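Local coordinates for hypothetical protein Atu2684 (Agrobacterium tumefaciens, PDB 2AXO) that is of unknown function but belongs to the DUF1223 family of the thioredoxin clan and carries a Cys-x-x-Cys disulfide, at residues G44-F49 and P116-N121; N121-V126 and P247-G252. All blocks are in the same frame, centred on the assembly; numbering follows the deposited sequence.

Contact 1 of 2, residues G44-F49 and P116-N121; sequences GVVELF and PQAILN
The ring of F49 turns its edge to segment 116-121. Q117 O lies in the ring plane, 3.5 Å from F49 CD1. Farther along the same edge, I119 CG1 sits 3.5 Å from F49 CE1. F49 CG is anti to the carbonyl carbon (chi1 -66°), which sets the base of the ring beside the backbone N. The ring also stacks with that of Y78. The carboxylate of E47 lies on the same side of the sheet. A water lies 2.6 Å from E47 OE1 and bridges to I119 O at 2.8 Å. I119 O takes the backbone N-H of E47 and also lies beside the water. E47, which is buried, forms a salt bridge with R100 through OE2.

The backbones form an antiparallel ladder. E47 pairs with I119 and F49 with Q117 as hydrogen-bonded pairs. The ladder runs on to N121, whose N donates to V45 O at 2.9 Å. The other face carries V46, L48, A118 and L120. V46 CG2 meets L120 CD2 at 3.8 Å, the two side chains side by side and pointing the same way. L48 CD1 lies 4.0 Å from CB of P116, which follows a cis peptide bond.

This is the central strand pair of a thioredoxin-like sheet, with the cis-proline just before strand 117-120. P116 also touches C57 of the C54-C57 disulfide. L48 packs on helix 58-70 and L120 on helix 131-143. Strand 74-79 flanks 45-50, and strand 124-127 flanks 117-120.

Contact 2 of 2, residues N121-V126 and P247-G252; sequences NGRDHV and PAAIVG
R123 lays one face of its guanidinium against the methyl of A249, beside a classic beta bulge in which R123 and D124 both face L120. A249 CB stands over the centre of the group, 3.3 Å from R123 CZ. R123 CG also touches the methyl. The chain is extended to NE, and chi4 (-82°) turns CZ out of that line. A water in the guanidinium plane accepts from R123 NE at 2.7 Å and lies 2.6 Å from I250 O.

I250 CD1 comes within 3.9 Å of G122 N. The backbone N of I250 donates to N121 O at 2.9 Å; the donor stands above the carbonyl plane, 47° out of it. G122 has positive phi, and a CB there would clash with A248 O.

Segment 247-252 lies on strand 247-257, the outermost strand within this chain of the four-stranded antiparallel sheet. The contact joins that sheet to the turn between strands 117-120 and 124-127. A248 and A249 form backbone hydrogen bonds with T240 of strand 232-241. R123 also touches F141 of helix 131-143. A second water bridges the two segments, donating to G122 O at 2.8 Å and to P247 O at 2.8 Å.

The two contacts have centres about 8 Å apart and share N121. They follow in series along the chain: contact 1 closes at N121, and contact 2 opens from the same residue. Contact 1 lies inside the four-stranded mixed sheet, pairing strands 45-50 and 117-120. Contact 2 leaves that sheet through the turn after 117-120 and reaches the outermost strand, 247-257, of the four-stranded antiparallel sheet. Strands 117-120 and 124-127 are neighbours, and A118 N and V126 O probably form a hydrogen bond. Helix 131-143 touches both contacts. Contact 1 holds the mixed sheet together, and contact 2 joins its turn to the antiparallel sheet formed later in the chain.

Contact 1 of 2, residues G44-F49 and P116-N121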
# COMPACT_ATOMS: atom_id res chain seq x y z
N GLY A 44 -21.38 -13.43 10.34
CA GLY A 44 -20.50 -13.19 9.21
C GLY A 44 -19.05 -12.97 9.61
O GLY A 44 -18.67 -13.22 10.76
N VAL A 45 -18.24 -12.51 8.66
CA VAL A 45 -16.83 -12.26 8.90
C VAL A 45 -16.49 -10.78 8.76
O VAL A 45 -16.87 -10.13 7.79
CB VAL A 45 -15.96 -13.07 7.92
CG1 VAL A 45 -14.48 -12.75 8.13
CG2 VAL A 45 -16.21 -14.56 8.12
N VAL A 46 -15.76 -10.25 9.74
CA VAL A 46 -15.34 -8.86 9.71
C VAL A 46 -13.83 -8.78 9.81
O VAL A 46 -13.25 -9.12 10.83
CB VAL A 46 -15.97 -8.05 10.88
CG1 VAL A 46 -15.44 -6.62 10.89
CG2 VAL A 46 -17.49 -8.05 10.74
N GLU A 47 -13.19 -8.35 8.73
CA GLU A 47 -11.75 -8.23 8.66
C GLU A 47 -11.39 -6.76 8.63
O GLU A 47 -11.65 -6.06 7.66
CB GLU A 47 -11.22 -8.92 7.42
CG GLU A 47 -11.38 -10.42 7.46
CD GLU A 47 -10.98 -11.08 6.17
OE1 GLU A 47 -11.71 -10.92 5.17
OE2 GLU A 47 -9.92 -11.75 6.15
N LEU A 48 -10.78 -6.29 9.72
CA LEU A 48 -10.40 -4.90 9.84
C LEU A 48 -8.93 -4.66 9.54
O LEU A 48 -8.05 -5.33 10.09
CB LEU A 48 -10.69 -4.42 11.26
CG LEU A 48 -10.17 -3.04 11.68
CD1 LEU A 48 -10.99 -1.95 11.00
CD2 LEU A 48 -10.25 -2.92 13.19
N PHE A 49 -8.66 -3.71 8.65
CA PHE A 49 -7.29 -3.34 8.32
C PHE A 49 -7.08 -2.04 9.08
O PHE A 49 -7.80 -1.06 8.91
CB PHE A 49 -7.12 -3.18 6.81
CG PHE A 49 -7.29 -4.47 6.07
CD1 PHE A 49 -8.56 -4.94 5.74
CD2 PHE A 49 -6.19 -5.29 5.83
CE1 PHE A 49 -8.74 -6.21 5.19
CE2 PHE A 49 -6.35 -6.56 5.27
CZ PHE A 49 -7.63 -7.02 4.95
N PRO A 116 -9.18 3.23 8.77
CA PRO A 116 -9.56 1.84 8.99
C PRO A 116 -10.60 1.36 7.98
O PRO A 116 -11.59 2.05 7.71
CB PRO A 116 -10.11 1.86 10.41
CG PRO A 116 -10.76 3.20 10.48
CD PRO A 116 -9.77 4.11 9.79
N GLN A 117 -10.36 0.18 7.41
CA GLN A 117 -11.27 -0.39 6.43
C GLN A 117 -11.68 -1.79 6.85
O GLN A 117 -10.84 -2.63 7.16
CB GLN A 117 -10.59 -0.48 5.06
CG GLN A 117 -11.44 -1.18 4.01
CD GLN A 117 -10.73 -1.32 2.68
OE1 GLN A 117 -9.69 -1.96 2.59
NE2 GLN A 117 -11.31 -0.73 1.64
N ALA A 118 -12.98 -2.05 6.88
CA ALA A 118 -13.46 -3.36 7.24
C ALA A 118 -14.01 -4.05 6.00
O ALA A 118 -14.75 -3.46 5.22
CB ALA A 118 -14.54 -3.26 8.32
N ILE A 119 -13.62 -5.31 5.82
CA ILE A 119 -14.08 -6.10 4.69
C ILE A 119 -15.09 -7.08 5.29
O ILE A 119 -14.79 -7.78 6.26
CB ILE A 119 -12.90 -6.87 4.03
CG1 ILE A 119 -11.83 -5.87 3.55
CG2 ILE A 119 -13.40 -7.72 2.88
CD1 ILE A 119 -12.32 -4.88 2.50
N LEU A 120 -16.29 -7.12 4.73
CA LEU A 120 -17.35 -7.98 5.25
C LEU A 120 -17.62 -9.21 4.38
O LEU A 120 -17.93 -9.08 3.19
CB LEU A 120 -18.63 -7.15 5.43
CG LEU A 120 -18.46 -5.79 6.14
CD1 LEU A 120 -19.82 -5.11 6.24
CD2 LEU A 120 -17.86 -5.97 7.53
N ASN A 121 -17.49 -10.39 4.97
CA ASN A 121 -17.69 -11.66 4.26
C ASN A 121 -16.85 -11.71 2.98
O ASN A 121 -17.19 -12.43 2.04
CB ASN A 121 -19.17 -11.86 3.87
CG ASN A 121 -20.07 -12.16 5.06
OD1 ASN A 121 -21.27 -12.39 4.89
ND2 ASN A 121 -19.50 -12.14 6.26
O HOH W 1 -14.24 -10.37 5.51

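Contact 2 of 2, residues N121-V126 and P247-G252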
# COMPACT_ATOMS: atom_id res chain seq x y z
N ASN A 121 -17.49 -10.39 4.97
CA ASN A 121 -17.69 -11.66 4.26
C ASN A 121 -16.85 -11.71 2.98
O ASN A 121 -17.19 -12.43 2.04
CB ASN A 121 -19.17 -11.86 3.87
CG ASN A 121 -20.07 -12.16 5.06
OD1 ASN A 121 -21.27 -12.39 4.89
ND2 ASN A 121 -19.50 -12.14 6.26
N GLY A 122 -15.77 -10.94 2.95
CA GLY A 122 -14.92 -10.90 1.78
C GLY A 122 -15.63 -10.37 0.55
O GLY A 122 -15.08 -10.46 -0.55
N ARG A 123 -16.82 -9.80 0.75
CA ARG A 123 -17.67 -9.29 -0.34
C ARG A 123 -17.75 -7.77 -0.53
O ARG A 123 -18.01 -7.31 -1.65
CB ARG A 123 -19.11 -9.78 -0.15
CG ARG A 123 -19.33 -11.28 -0.29
CD ARG A 123 -20.78 -11.65 0.05
NE ARG A 123 -21.04 -13.08 -0.09
CZ ARG A 123 -21.30 -13.69 -1.24
NH1 ARG A 123 -21.34 -13.01 -2.37
NH2 ARG A 123 -21.51 -15.01 -1.26
N ASP A 124 -17.54 -6.99 0.52
CA ASP A 124 -17.64 -5.54 0.41
C ASP A 124 -16.84 -4.84 1.51
O ASP A 124 -16.38 -5.49 2.46
CB ASP A 124 -19.11 -5.12 0.51
CG ASP A 124 -19.37 -3.73 -0.04
OD1 ASP A 124 -20.50 -3.22 0.15
OD2 ASP A 124 -18.46 -3.14 -0.65
N HIS A 125 -16.69 -3.53 1.39
CA HIS A 125 -15.94 -2.76 2.38
C HIS A 125 -16.79 -1.66 2.99
O HIS A 125 -17.77 -1.19 2.39
CB HIS A 125 -14.70 -2.15 1.72
CG HIS A 125 -14.99 -0.93 0.90
ND1 HIS A 125 -14.74 0.35 1.35
CD2 HIS A 125 -15.55 -0.80 -0.33
CE1 HIS A 125 -15.13 1.22 0.44
NE2 HIS A 125 -15.63 0.55 -0.59
N VAL A 126 -16.42 -1.25 4.20
CA VAL A 126 -17.13 -0.20 4.93
C VAL A 126 -16.17 0.43 5.93
O VAL A 126 -15.17 -0.18 6.30
CB VAL A 126 -18.33 -0.76 5.72
CG1 VAL A 126 -19.40 -1.27 4.77
CG2 VAL A 126 -17.86 -1.88 6.64
N PRO A 247 -8.80 -12.62 -3.28
CA PRO A 247 -9.80 -13.00 -2.27
C PRO A 247 -11.21 -12.50 -2.56
O PRO A 247 -11.41 -11.31 -2.82
CB PRO A 247 -9.23 -12.41 -0.97
CG PRO A 247 -8.43 -11.22 -1.46
CD PRO A 247 -7.73 -11.81 -2.67
N ALA A 248 -12.17 -13.41 -2.53
CA ALA A 248 -13.56 -13.06 -2.80
C ALA A 248 -14.47 -13.53 -1.66
O ALA A 248 -14.02 -13.74 -0.53
CB ALA A 248 -14.00 -13.66 -4.12
N ALA A 249 -15.76 -13.70 -1.95
CA ALA A 249 -16.72 -14.11 -0.93
C ALA A 249 -16.28 -15.27 -0.05
O ALA A 249 -15.76 -16.27 -0.52
CB ALA A 249 -18.06 -14.45 -1.59
N ILE A 250 -16.49 -15.11 1.25
CA ILE A 250 -16.18 -16.13 2.24
C ILE A 250 -17.54 -16.77 2.50
O ILE A 250 -18.47 -16.10 2.95
CB ILE A 250 -15.62 -15.50 3.53
CG1 ILE A 250 -14.30 -14.79 3.21
CG2 ILE A 250 -15.43 -16.56 4.60
CD1 ILE A 250 -13.74 -13.95 4.35
N VAL A 251 -17.66 -18.06 2.20
CA VAL A 251 -18.93 -18.77 2.35
C VAL A 251 -19.08 -19.59 3.63
O VAL A 251 -20.15 -20.16 3.89
CB VAL A 251 -19.19 -19.68 1.13
CG1 VAL A 251 -19.18 -18.86 -0.15
CG2 VAL A 251 -18.14 -20.77 1.06
N GLY A 252 -18.02 -19.64 4.43
CA GLY A 252 -18.05 -20.38 5.67
C GLY A 252 -16.91 -19.89 6.54
O GLY A 252 -15.89 -19.46 6.02
O HOH W 2 -13.65 -9.56 -2.78
O HOH W 3 -20.58 -14.94 1.87